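Local coordinates for protein mycosin-1 (Mycobacterium smegmatis, PDB 4KB5) that acts as a membrane-anchored, subtilisin-like serine protease that cleaves EspB and may regulate ESX-1 secretion and virulence in mycobacteria, at residues N269-G274 with N309-S314; S165-A170 with I200-N205; T60-T65 with A123-L128; I69-N74 with R132-A137; A106-G111 with E284-L289. All blocks are in the same frame, centred on the assembly; numbering follows the deposited sequence.

Contact 1 (N269-G274 with N309-S314); sequences NFSMSG and NGTSFS
Phe270 sets one end of its ring against Gly310, the first residue of the Gly-Thr-Ser signature of subtilases, in which Ser312 is assigned as the serine of the charge relay system. Gly310 occupies the N-cap position of helix 311-328, so the ring packs on the loop that leads into the helix carrying this serine. CE1 of Phe270 is 3.7 Å from Gly310 CA, and CZ of the same ring is 3.8 Å from Gly310 N. Gly310 CA comes at the ring obliquely, while Thr311 N lies at the ring edge, near its plane. A chi1 of 59° holds the Phe270 CG between its own N and carbonyl carbon and turns the ring across to the loop. The tight part is formed by buried Ser271, Gly310 and Thr311; Ser271 and Thr311 are also the nearest CA pair, 6.5 Å apart. The looser part is at Asn309, which like Phe270 is partly exposed: its CB stands 4.1 Å from Phe270 CZ, the two side chains cross at about a right angle, and the planes of ring and amide are 18° apart. The two segments share no hydrogen bond; they meet by van der Waals packing, and the side-chain oxygens of Ser271 and Asn309 find their partners outside. Asn309 OD1 accepts from Asn285 N. Ser271 OG is hydrogen-bonded to Ser260 N on strand 256-261, while the methyl CG2 of Thr311 presses to 3.4 Å from this same Ser271 OG.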
# COMPACT_ATOMS: atom_id res chain seq x y z
N ASN A 269 -15.06 -8.33 -2.02
CA ASN A 269 -14.94 -9.41 -2.99
C ASN A 269 -13.69 -9.34 -3.86
O ASN A 269 -13.21 -10.36 -4.32
CB ASN A 269 -16.20 -9.50 -3.87
CG ASN A 269 -16.47 -8.22 -4.66
OD1 ASN A 269 -17.32 -7.42 -4.28
ND2 ASN A 269 -15.74 -8.02 -5.76
N PHE A 270 -13.15 -8.13 -4.08
CA PHE A 270 -12.02 -7.94 -4.99
C PHE A 270 -10.65 -8.02 -4.28
O PHE A 270 -9.62 -8.07 -4.94
CB PHE A 270 -12.17 -6.60 -5.74
CG PHE A 270 -12.23 -5.39 -4.83
CD1 PHE A 270 -11.08 -4.91 -4.20
CD2 PHE A 270 -13.45 -4.77 -4.56
CE1 PHE A 270 -11.14 -3.82 -3.34
CE2 PHE A 270 -13.51 -3.68 -3.70
CZ PHE A 270 -12.36 -3.21 -3.09
N SER A 271 -10.64 -8.05 -2.94
CA SER A 271 -9.40 -8.03 -2.14
C SER A 271 -8.66 -9.36 -2.27
O SER A 271 -9.24 -10.41 -2.05
CB SER A 271 -9.75 -7.76 -0.67
OG SER A 271 -8.66 -7.23 0.07
N MET A 272 -7.38 -9.33 -2.66
CA MET A 272 -6.64 -10.59 -2.81
C MET A 272 -6.36 -11.25 -1.45
O MET A 272 -5.84 -10.60 -0.53
CB MET A 272 -5.33 -10.38 -3.58
CG MET A 272 -5.51 -10.33 -5.08
SD MET A 272 -5.90 -11.92 -5.85
CE MET A 272 -4.50 -12.92 -5.33
N SER A 273 -6.72 -12.52 -1.32
CA SER A 273 -6.45 -13.24 -0.07
C SER A 273 -5.13 -14.00 -0.12
O SER A 273 -4.62 -14.33 -1.21
CB SER A 273 -7.59 -14.19 0.28
OG SER A 273 -7.51 -15.37 -0.51
N GLY A 274 -4.59 -14.29 1.06
CA GLY A 274 -3.35 -15.07 1.15
C GLY A 274 -2.83 -15.15 2.57
O GLY A 274 -3.32 -14.44 3.45
N ASN A 309 -12.63 2.49 -5.34
CA ASN A 309 -12.46 1.21 -4.63
C ASN A 309 -11.01 0.74 -4.75
O ASN A 309 -10.36 1.00 -5.76
CB ASN A 309 -13.36 0.13 -5.23
CG ASN A 309 -14.85 0.41 -5.02
OD1 ASN A 309 -15.26 1.08 -4.07
ND2 ASN A 309 -15.67 -0.12 -5.93
N GLY A 310 -10.51 0.04 -3.73
CA GLY A 310 -9.26 -0.71 -3.90
C GLY A 310 -8.37 -0.82 -2.68
O GLY A 310 -8.43 0.02 -1.78
N THR A 311 -7.54 -1.87 -2.67
CA THR A 311 -6.59 -2.14 -1.58
C THR A 311 -5.49 -1.11 -1.37
O THR A 311 -5.00 -0.96 -0.25
CB THR A 311 -5.99 -3.57 -1.69
OG1 THR A 311 -5.36 -3.75 -2.97
CG2 THR A 311 -7.09 -4.62 -1.50
N SER A 312 -5.09 -0.40 -2.44
CA SER A 312 -4.15 0.73 -2.31
C SER A 312 -4.69 1.80 -1.38
O SER A 312 -3.93 2.42 -0.63
CB SER A 312 -3.90 1.39 -3.68
OG SER A 312 -3.35 0.48 -4.61
N PHE A 313 -5.99 2.05 -1.48
CA PHE A 313 -6.67 3.01 -0.61
C PHE A 313 -6.79 2.51 0.83
O PHE A 313 -6.59 3.29 1.78
CB PHE A 313 -8.04 3.40 -1.21
CG PHE A 313 -7.94 4.04 -2.59
CD1 PHE A 313 -6.91 4.93 -2.90
CD2 PHE A 313 -8.88 3.75 -3.58
CE1 PHE A 313 -6.82 5.52 -4.17
CE2 PHE A 313 -8.80 4.34 -4.84
CZ PHE A 313 -7.77 5.23 -5.14
N SER A 314 -7.09 1.22 1.00
CA SER A 314 -7.06 0.60 2.34
C SER A 314 -5.66 0.76 2.96
O SER A 314 -5.52 1.17 4.12
CB SER A 314 -7.41 -0.88 2.25
OG SER A 314 -8.68 -1.06 1.66

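Contact 2 (S165-A170 with I200-N205); sequences SVVHAA and INYAVN
Tyr202 reaches from helix 194-206 over to Val167 and Ala170 on helix 154-171. With its CG anti to the backbone N (chi1 175°), the side chain leaves CB toward the other helix. Along the ring, CD2 comes 4.2 Å from Val167 CG2, and the next atom, CE2, lies 4.1 Å from Val167 CG1. Tyr202 CE2 also approaches Ala170 CB at 4.4 Å, both residues meeting the ring obliquely. At the tip, OH is hydrogen-bonded to OD1 of Asn171, the residue after segment 165-170. Beside the ring, the helices pack more closely through small side chains: Ala203 CB touches Val166 CG1 at 3.6 Å and Ala170 CB at 3.7 Å. The axes run nearly parallel, 20° apart and 8.8 Å at closest approach, as suits two helices of an alpha/beta fold that lie on one side of its parallel sheet. Helix 194-206 lies in the crossover connection between neighbouring strands 176-179 and 210-214, and Val166 and Ala203 both also touch Ile211 of the latter. The tyrosine ring, two valines and two alanine methyls make up most of the interface, so its cohesion is essentially hydrophobic, while the Tyr202 hydroxyl is paired with Asn171 at the partly exposed margin.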
# COMPACT_ATOMS: atom_id res chain seq x y z
N SER A 165 12.82 2.00 -6.05
CA SER A 165 11.97 3.05 -5.43
C SER A 165 11.95 2.98 -3.90
O SER A 165 11.96 4.02 -3.22
CB SER A 165 10.55 3.05 -6.04
OG SER A 165 9.76 1.97 -5.56
N VAL A 166 11.97 1.76 -3.35
CA VAL A 166 12.02 1.56 -1.90
C VAL A 166 13.34 2.05 -1.31
O VAL A 166 13.35 2.76 -0.28
CB VAL A 166 11.76 0.07 -1.52
CG1 VAL A 166 11.95 -0.17 -0.03
CG2 VAL A 166 10.36 -0.34 -1.94
N VAL A 167 14.46 1.69 -1.94
CA VAL A 167 15.77 2.20 -1.49
C VAL A 167 15.78 3.72 -1.53
O VAL A 167 16.20 4.39 -0.57
CB VAL A 167 16.94 1.63 -2.35
CG1 VAL A 167 18.24 2.39 -2.07
CG2 VAL A 167 17.11 0.14 -2.11
N HIS A 168 15.29 4.26 -2.64
CA HIS A 168 15.23 5.71 -2.85
C HIS A 168 14.40 6.43 -1.80
O HIS A 168 14.86 7.41 -1.19
CB HIS A 168 14.70 6.01 -4.25
CG HIS A 168 15.03 7.40 -4.74
ND1 HIS A 168 14.09 8.28 -5.12
CD2 HIS A 168 16.26 8.04 -4.89
CE1 HIS A 168 14.68 9.43 -5.51
NE2 HIS A 168 16.01 9.28 -5.36
N ALA A 169 13.19 5.92 -1.56
CA ALA A 169 12.30 6.52 -0.56
C ALA A 169 12.96 6.52 0.81
O ALA A 169 12.94 7.53 1.54
CB ALA A 169 10.97 5.77 -0.52
N ALA A 170 13.57 5.38 1.15
CA ALA A 170 14.26 5.26 2.44
C ALA A 170 15.41 6.26 2.55
O ALA A 170 15.56 6.94 3.56
CB ALA A 170 14.75 3.83 2.65
N ILE A 200 13.58 -3.99 0.79
CA ILE A 200 12.68 -3.94 1.96
C ILE A 200 13.43 -4.06 3.29
O ILE A 200 13.27 -3.23 4.20
CB ILE A 200 11.54 -4.96 1.80
CG1 ILE A 200 10.64 -4.51 0.64
CG2 ILE A 200 10.75 -5.11 3.09
CD1 ILE A 200 9.70 -5.57 0.12
N ASN A 201 14.31 -5.06 3.38
CA ASN A 201 15.15 -5.24 4.56
C ASN A 201 16.01 -4.01 4.82
O ASN A 201 16.13 -3.56 5.96
CB ASN A 201 16.05 -6.47 4.39
CG ASN A 201 16.96 -6.70 5.58
OD1 ASN A 201 16.53 -7.15 6.64
ND2 ASN A 201 18.23 -6.35 5.41
N TYR A 202 16.59 -3.46 3.75
CA TYR A 202 17.33 -2.21 3.86
C TYR A 202 16.48 -1.06 4.41
O TYR A 202 16.85 -0.39 5.38
CB TYR A 202 17.94 -1.83 2.49
CG TYR A 202 18.63 -0.48 2.51
CD1 TYR A 202 19.87 -0.32 3.13
CD2 TYR A 202 18.03 0.64 1.92
CE1 TYR A 202 20.49 0.93 3.17
CE2 TYR A 202 18.64 1.88 1.95
CZ TYR A 202 19.88 2.02 2.57
OH TYR A 202 20.47 3.27 2.60
N ALA A 203 15.33 -0.81 3.78
CA ALA A 203 14.46 0.29 4.22
C ALA A 203 13.94 0.10 5.66
O ALA A 203 13.89 1.05 6.45
CB ALA A 203 13.31 0.46 3.23
N VAL A 204 13.58 -1.14 6.01
CA VAL A 204 13.00 -1.40 7.34
C VAL A 204 14.10 -1.53 8.40
O VAL A 204 14.13 -0.78 9.36
CB VAL A 204 12.09 -2.67 7.34
CG1 VAL A 204 11.49 -2.94 8.72
CG2 VAL A 204 10.98 -2.52 6.31
N ASN A 205 15.01 -2.47 8.19
CA ASN A 205 15.98 -2.82 9.23
C ASN A 205 17.21 -1.93 9.32
O ASN A 205 17.78 -1.80 10.40
CB ASN A 205 16.33 -4.31 9.13
CG ASN A 205 15.15 -5.20 9.56
OD1 ASN A 205 14.41 -4.84 10.48
ND2 ASN A 205 14.96 -6.32 8.89

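Contact 3 (T60-T65 with A123-L128); sequences TGAGVT and APDVRL
Thr60 and Asp125 turn their side chains to one another at a slant, and the hydroxyl OG1 of Thr60 donates a hydrogen bond to Asp125 OD2; its modelled length of 2.5 Å is unusually short, and the exact geometry is to be read with caution. The carboxylate receives it on the anti lone pair, the one facing away from its other oxygen. OG1 is placed there by a chi1 of 53°, between the backbone N and carbonyl carbon of Thr60. The same residue is gripped a second time through its backbone, where Asp125 N bonds to Thr60 O at 3.1 Å. Next to this pair Val126 leans over Gly61, its CG1 3.4 Å from Gly61 O; with no side chain on Gly61, the methyl can settle directly on the backbone. Val126 CG1 also meets Val64 CB at 4.3 Å. A water ties the two turns together, accepting from Gly63 N and donating to Asp125 O. At the far end, Thr65 and Arg127 lie side by side and point the same way, with Thr65 OG1 3.7 Å from Arg127 CB; the extended arginine then leads its charged end away. Here Arg127 N bonds to Val64 O at 2.9 Å. A type II turn from Gly61 to Val64 and a type I turn from Ala123 to Val126 thus deliver their chains into register as neighbouring parallel strands, 65-70 and 127-132, two inner strands of the subtilisin-fold sheet.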
# COMPACT_ATOMS: atom_id res chain seq x y z
N THR A 60 -1.53 14.22 14.63
CA THR A 60 -1.86 14.65 13.27
C THR A 60 -0.81 14.22 12.22
O THR A 60 -0.97 14.48 11.03
CB THR A 60 -1.98 16.19 13.16
OG1 THR A 60 -0.79 16.79 13.68
CG2 THR A 60 -3.19 16.73 13.91
N GLY A 61 0.27 13.58 12.68
CA GLY A 61 1.38 13.22 11.80
C GLY A 61 2.42 14.32 11.63
O GLY A 61 3.30 14.22 10.77
N ALA A 62 2.33 15.37 12.45
CA ALA A 62 3.31 16.45 12.43
C ALA A 62 4.70 15.89 12.65
O ALA A 62 4.91 15.07 13.55
CB ALA A 62 3.00 17.48 13.51
N GLY A 63 5.64 16.31 11.80
CA GLY A 63 7.03 15.86 11.90
C GLY A 63 7.34 14.55 11.19
O GLY A 63 8.46 14.08 11.22
N VAL A 64 6.34 13.97 10.53
CA VAL A 64 6.52 12.67 9.90
C VAL A 64 6.47 12.78 8.38
O VAL A 64 5.64 13.51 7.84
CB VAL A 64 5.46 11.64 10.39
CG1 VAL A 64 5.66 10.29 9.69
CG2 VAL A 64 5.52 11.48 11.90
N THR A 65 7.34 12.04 7.70
CA THR A 65 7.37 12.04 6.24
C THR A 65 6.89 10.70 5.71
O THR A 65 7.40 9.65 6.11
CB THR A 65 8.81 12.35 5.73
OG1 THR A 65 9.17 13.66 6.16
CG2 THR A 65 8.90 12.27 4.21
N ALA A 123 -3.82 11.79 8.50
CA ALA A 123 -2.73 12.52 9.13
C ALA A 123 -2.41 13.80 8.34
O ALA A 123 -1.43 13.84 7.57
CB ALA A 123 -1.50 11.62 9.24
N PRO A 124 -3.23 14.86 8.54
CA PRO A 124 -3.18 16.08 7.72
C PRO A 124 -1.96 16.97 7.91
O PRO A 124 -1.84 17.95 7.20
CB PRO A 124 -4.45 16.85 8.14
CG PRO A 124 -4.76 16.36 9.52
CD PRO A 124 -4.33 14.91 9.53
N ASP A 125 -1.09 16.66 8.87
CA ASP A 125 0.15 17.41 9.05
C ASP A 125 1.43 16.74 8.49
O ASP A 125 2.52 17.29 8.63
CB ASP A 125 0.38 17.76 10.52
CG ASP A 125 -0.53 18.87 11.03
OD1 ASP A 125 -0.89 19.79 10.26
OD2 ASP A 125 -0.88 18.83 12.23
N VAL A 126 1.31 15.56 7.87
CA VAL A 126 2.51 14.86 7.36
C VAL A 126 3.15 15.58 6.17
O VAL A 126 2.46 16.29 5.44
CB VAL A 126 2.26 13.39 6.93
CG1 VAL A 126 1.92 12.51 8.13
CG2 VAL A 126 1.19 13.28 5.84
N ARG A 127 4.45 15.38 5.97
CA ARG A 127 5.10 15.70 4.70
C ARG A 127 4.88 14.51 3.77
O ARG A 127 5.08 13.37 4.17
CB ARG A 127 6.59 15.97 4.91
CG ARG A 127 7.34 16.39 3.66
CD ARG A 127 8.79 16.73 4.00
NE ARG A 127 9.41 17.59 2.99
CZ ARG A 127 10.34 18.51 3.24
NH1 ARG A 127 10.78 18.71 4.48
NH2 ARG A 127 10.84 19.24 2.24
N LEU A 128 4.42 14.79 2.55
CA LEU A 128 4.19 13.74 1.55
C LEU A 128 5.27 13.78 0.46
O LEU A 128 5.59 14.85 -0.07
CB LEU A 128 2.80 13.89 0.92
CG LEU A 128 1.57 13.72 1.82
CD1 LEU A 128 0.34 14.42 1.24
CD2 LEU A 128 1.28 12.24 2.08
O HOH W 1 5.27 17.16 9.01

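Contact 4 (I69-N74 with R132-A137); sequences IDTGVN and RQTSVA
Asp70 and Arg132 form a parallel bridge, beyond which Asp70 O receives two backbone donors, Gln133 N at 2.8 Å, nearly along the C=O axis, and Thr134 N at 3.2 Å, 41° above the carbonyl plane. The side chains continue the pairing on both flanks. Ile69 CG2 packs on Gln133 CB at 3.5 Å, and Thr71 crosses Thr134 at a slant, with their CG2 methyls 3.8 Å apart. Arg132 bends at chi3 (72°), which brings its CD within 3.3 Å of Thr71 O. A water lying in the guanidinium plane joins Arg132 NH1 to that same carbonyl oxygen, while NH2 makes a salt bridge with Asp86. Asp70, Thr71 and Gly72 spell the Asp-Thr-Gly signature of subtilases at the end of strand 65-70, and Asp70 is assigned to the charge relay system. Its carboxylate is held from several sides: OD1 takes Thr71 N at 2.7 Å on the anti lone pair and also His101 ND1, OD2 bonds to Thr105 OG1, and Thr71 OG1 is tied to Gly102 N, next to that histidine. On the other flank a second water bridges Ile69 O and Gln133 OE1, while Gln133 NE2 bonds to Ser161 OG.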
# COMPACT_ATOMS: atom_id res chain seq x y z
N ILE A 69 4.33 5.49 -2.88
CA ILE A 69 4.84 4.81 -4.08
C ILE A 69 3.64 4.31 -4.87
O ILE A 69 2.96 3.35 -4.49
CB ILE A 69 5.88 3.71 -3.75
CG1 ILE A 69 7.08 4.33 -3.00
CG2 ILE A 69 6.35 3.01 -5.02
CD1 ILE A 69 8.19 3.36 -2.62
N ASP A 70 3.34 5.00 -5.97
CA ASP A 70 2.04 4.87 -6.63
C ASP A 70 2.15 5.39 -8.07
O ASP A 70 3.19 5.21 -8.71
CB ASP A 70 1.01 5.70 -5.82
CG ASP A 70 -0.43 5.19 -5.96
OD1 ASP A 70 -0.96 5.13 -7.09
OD2 ASP A 70 -1.05 4.87 -4.91
N THR A 71 1.10 6.07 -8.56
CA THR A 71 1.05 6.54 -9.95
C THR A 71 1.46 8.00 -10.13
O THR A 71 1.16 8.60 -11.16
CB THR A 71 -0.34 6.34 -10.59
OG1 THR A 71 -1.30 7.21 -9.97
CG2 THR A 71 -0.80 4.87 -10.51
N GLY A 72 2.15 8.56 -9.15
CA GLY A 72 2.43 9.98 -9.11
C GLY A 72 1.29 10.77 -8.48
O GLY A 72 0.19 10.22 -8.26
N VAL A 73 1.55 12.04 -8.19
CA VAL A 73 0.59 12.93 -7.53
C VAL A 73 0.57 14.29 -8.25
O VAL A 73 1.62 14.90 -8.46
CB VAL A 73 0.93 13.14 -6.04
CG1 VAL A 73 -0.01 14.18 -5.40
CG2 VAL A 73 0.84 11.82 -5.27
N ASN A 74 -0.62 14.73 -8.64
CA ASN A 74 -0.82 16.12 -9.08
C ASN A 74 -1.07 16.92 -7.82
O ASN A 74 -2.16 16.85 -7.24
CB ASN A 74 -2.00 16.21 -10.05
CG ASN A 74 -1.72 15.54 -11.39
OD1 ASN A 74 -2.63 15.03 -12.05
ND2 ASN A 74 -0.47 15.53 -11.79
N ARG A 132 6.55 8.01 -8.49
CA ARG A 132 5.73 7.30 -9.45
C ARG A 132 6.48 6.05 -9.86
O ARG A 132 7.59 6.13 -10.41
CB ARG A 132 5.40 8.14 -10.68
CG ARG A 132 4.72 7.30 -11.76
CD ARG A 132 3.97 8.11 -12.80
NE ARG A 132 4.88 8.81 -13.70
CZ ARG A 132 4.51 9.42 -14.83
NH1 ARG A 132 3.23 9.42 -15.21
NH2 ARG A 132 5.43 10.02 -15.58
N GLN A 133 5.88 4.90 -9.59
CA GLN A 133 6.53 3.62 -9.84
C GLN A 133 5.66 2.77 -10.75
O GLN A 133 6.14 1.82 -11.36
CB GLN A 133 6.82 2.91 -8.50
CG GLN A 133 7.59 1.60 -8.59
CD GLN A 133 6.69 0.40 -8.84
OE1 GLN A 133 5.55 0.36 -8.36
NE2 GLN A 133 7.19 -0.57 -9.59
N THR A 134 4.39 3.11 -10.85
CA THR A 134 3.49 2.31 -11.66
C THR A 134 2.54 3.20 -12.47
O THR A 134 2.25 4.31 -12.05
CB THR A 134 2.67 1.33 -10.76
OG1 THR A 134 1.93 0.45 -11.60
CG2 THR A 134 1.71 2.08 -9.87
N SER A 135 2.06 2.69 -13.60
CA SER A 135 1.13 3.43 -14.45
C SER A 135 0.48 2.50 -15.47
O SER A 135 1.14 1.61 -16.02
CB SER A 135 1.86 4.55 -15.20
OG SER A 135 0.97 5.21 -16.09
N VAL A 136 -0.80 2.72 -15.75
CA VAL A 136 -1.48 2.01 -16.83
C VAL A 136 -1.46 2.84 -18.13
O VAL A 136 -1.58 2.30 -19.24
CB VAL A 136 -2.92 1.59 -16.41
CG1 VAL A 136 -3.88 2.77 -16.41
CG2 VAL A 136 -3.44 0.48 -17.31
N ALA A 137 -1.31 4.15 -17.99
CA ALA A 137 -1.26 5.04 -19.15
C ALA A 137 0.07 4.91 -19.88
O ALA A 137 0.12 5.06 -21.09
CB ALA A 137 -1.51 6.49 -18.73
O HOH W 2 3.65 0.97 -6.17
O HOH W 3 0.87 8.40 -13.82

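Contact 5 (A106-G111 with E284-L289); sequences AAIIGG and ENLTSL
The helix that follows the histidine assigned to the charge relay system, 102-110, presents Ala107 and Ile108 to the chain that runs into the short strand 288-289. Ala107 is pressed close to this chain: its CB is 3.6 Å from Leu289 CB and 3.5 Å from Ser288 OG. One residue on, Ile108 reaches across with its longer branch. A chi1 of -75° puts CG1 anti to the carbonyl carbon, and from there CG1 passes 3.8 Å from Ser288 OG before the tip CD1 meets Leu286 CD1 at 4.2 Å, the two side chains crossing at about a right angle. Ser288 OG therefore sits among carbons, but it is satisfied by a hydrogen bond with Met104 O, one turn back along the helix. His101, just before the helix, and Gly102 and Thr103 on its first turn form the His-Gly-Thr signature of subtilases, and strand 288-289 is an outer strand of a small antiparallel sheet, so the contact packs that small sheet against the helix that follows the histidine. Ile108 and Leu286 reach further in, to helix 311-328, where they touch Ala316 and Phe313 respectively. Gly111 N is bonded to Ala107 O at 2.7 Å, and Leu289 extends over the backbone there, its CD1 4.2 Å from Gly111 CA.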
# COMPACT_ATOMS: atom_id res chain seq x y z
N ALA A 106 -2.55 9.68 -1.77
CA ALA A 106 -1.87 10.69 -0.96
C ALA A 106 -2.83 11.52 -0.11
O ALA A 106 -2.51 11.89 1.02
CB ALA A 106 -1.04 11.62 -1.86
N ALA A 107 -4.00 11.83 -0.67
CA ALA A 107 -4.99 12.65 0.04
C ALA A 107 -5.61 11.87 1.19
O ALA A 107 -5.83 12.43 2.26
CB ALA A 107 -6.08 13.15 -0.92
N ILE A 108 -5.86 10.58 0.99
CA ILE A 108 -6.30 9.72 2.12
C ILE A 108 -5.28 9.75 3.27
O ILE A 108 -5.64 9.87 4.45
CB ILE A 108 -6.65 8.30 1.65
CG1 ILE A 108 -8.02 8.37 0.95
CG2 ILE A 108 -6.73 7.32 2.83
CD1 ILE A 108 -8.28 7.25 -0.04
N ILE A 109 -3.99 9.72 2.91
CA ILE A 109 -2.94 9.68 3.90
C ILE A 109 -2.85 11.02 4.62
O ILE A 109 -2.85 11.06 5.85
CB ILE A 109 -1.56 9.28 3.30
CG1 ILE A 109 -1.57 7.83 2.82
CG2 ILE A 109 -0.42 9.51 4.29
CD1 ILE A 109 -0.43 7.49 1.86
N GLY A 110 -2.79 12.10 3.85
CA GLY A 110 -2.41 13.38 4.41
C GLY A 110 -3.17 14.60 3.92
O GLY A 110 -2.75 15.71 4.20
N GLY A 111 -4.26 14.41 3.18
CA GLY A 111 -5.07 15.53 2.70
C GLY A 111 -5.47 16.49 3.81
O GLY A 111 -5.93 16.07 4.87
N GLU A 284 -13.87 0.71 -0.07
CA GLU A 284 -15.03 0.78 -0.98
C GLU A 284 -15.76 2.11 -0.90
O GLU A 284 -15.88 2.69 0.18
CB GLU A 284 -16.03 -0.33 -0.69
CG GLU A 284 -15.58 -1.72 -1.10
CD GLU A 284 -16.64 -2.77 -0.85
OE1 GLU A 284 -17.85 -2.43 -0.93
OE2 GLU A 284 -16.28 -3.94 -0.57
N ASN A 285 -16.24 2.60 -2.05
CA ASN A 285 -17.05 3.84 -2.10
C ASN A 285 -16.41 4.96 -1.31
O ASN A 285 -17.08 5.63 -0.51
CB ASN A 285 -18.46 3.57 -1.54
CG ASN A 285 -19.18 2.47 -2.28
OD1 ASN A 285 -19.29 2.51 -3.50
ND2 ASN A 285 -19.67 1.48 -1.55
N LEU A 286 -15.12 5.18 -1.52
CA LEU A 286 -14.40 6.17 -0.72
C LEU A 286 -14.53 7.56 -1.30
O LEU A 286 -14.91 7.73 -2.46
CB LEU A 286 -12.91 5.81 -0.61
CG LEU A 286 -12.62 4.40 -0.09
CD1 LEU A 286 -11.12 4.17 -0.14
CD2 LEU A 286 -13.16 4.24 1.32
N THR A 287 -14.21 8.55 -0.46
CA THR A 287 -14.03 9.92 -0.89
C THR A 287 -12.56 10.29 -0.74
O THR A 287 -11.92 9.94 0.26
CB THR A 287 -14.89 10.88 -0.04
OG1 THR A 287 -16.26 10.50 -0.18
CG2 THR A 287 -14.73 12.35 -0.50
N SER A 288 -12.04 11.01 -1.73
CA SER A 288 -10.68 11.53 -1.69
C SER A 288 -10.62 12.83 -2.49
O SER A 288 -11.64 13.30 -3.01
CB SER A 288 -9.73 10.59 -2.44
OG SER A 288 -8.40 10.73 -1.97
N LEU A 289 -9.43 13.41 -2.58
CA LEU A 289 -9.23 14.73 -3.18
C LEU A 289 -8.61 14.58 -4.56
O LEU A 289 -7.81 13.67 -4.78
CB LEU A 289 -8.33 15.63 -2.32
CG LEU A 289 -8.80 15.97 -0.90
CD1 LEU A 289 -7.81 16.93 -0.23
CD2 LEU A 289 -10.22 16.54 -0.86

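In the fold
Contacts 1, 2, 4 and 5 are buried, while contact 3, about 17 Å from the chain centre to its own centre, is partly open to solvent, with the exposed Asp125 and Arg127 at its rim. Contacts 3 and 4 join the same strands, 65-70 and 127-132, at their two ends through backbone bonds and waters; contact 4 lies at the end that bears the charge-relay aspartate. Contacts 1, 2 and 5 instead rest on packing without hydrogen bonds between their segments, in contact 1 largely of a ring on backbone. Contact 1 holds the charge-relay serine and touches contact 5 through Asn309 and Phe313. Contacts 1 and 2 lie on opposite sides of the chain centre, and Ser165 of contact 2 abuts Ile69 of contact 4.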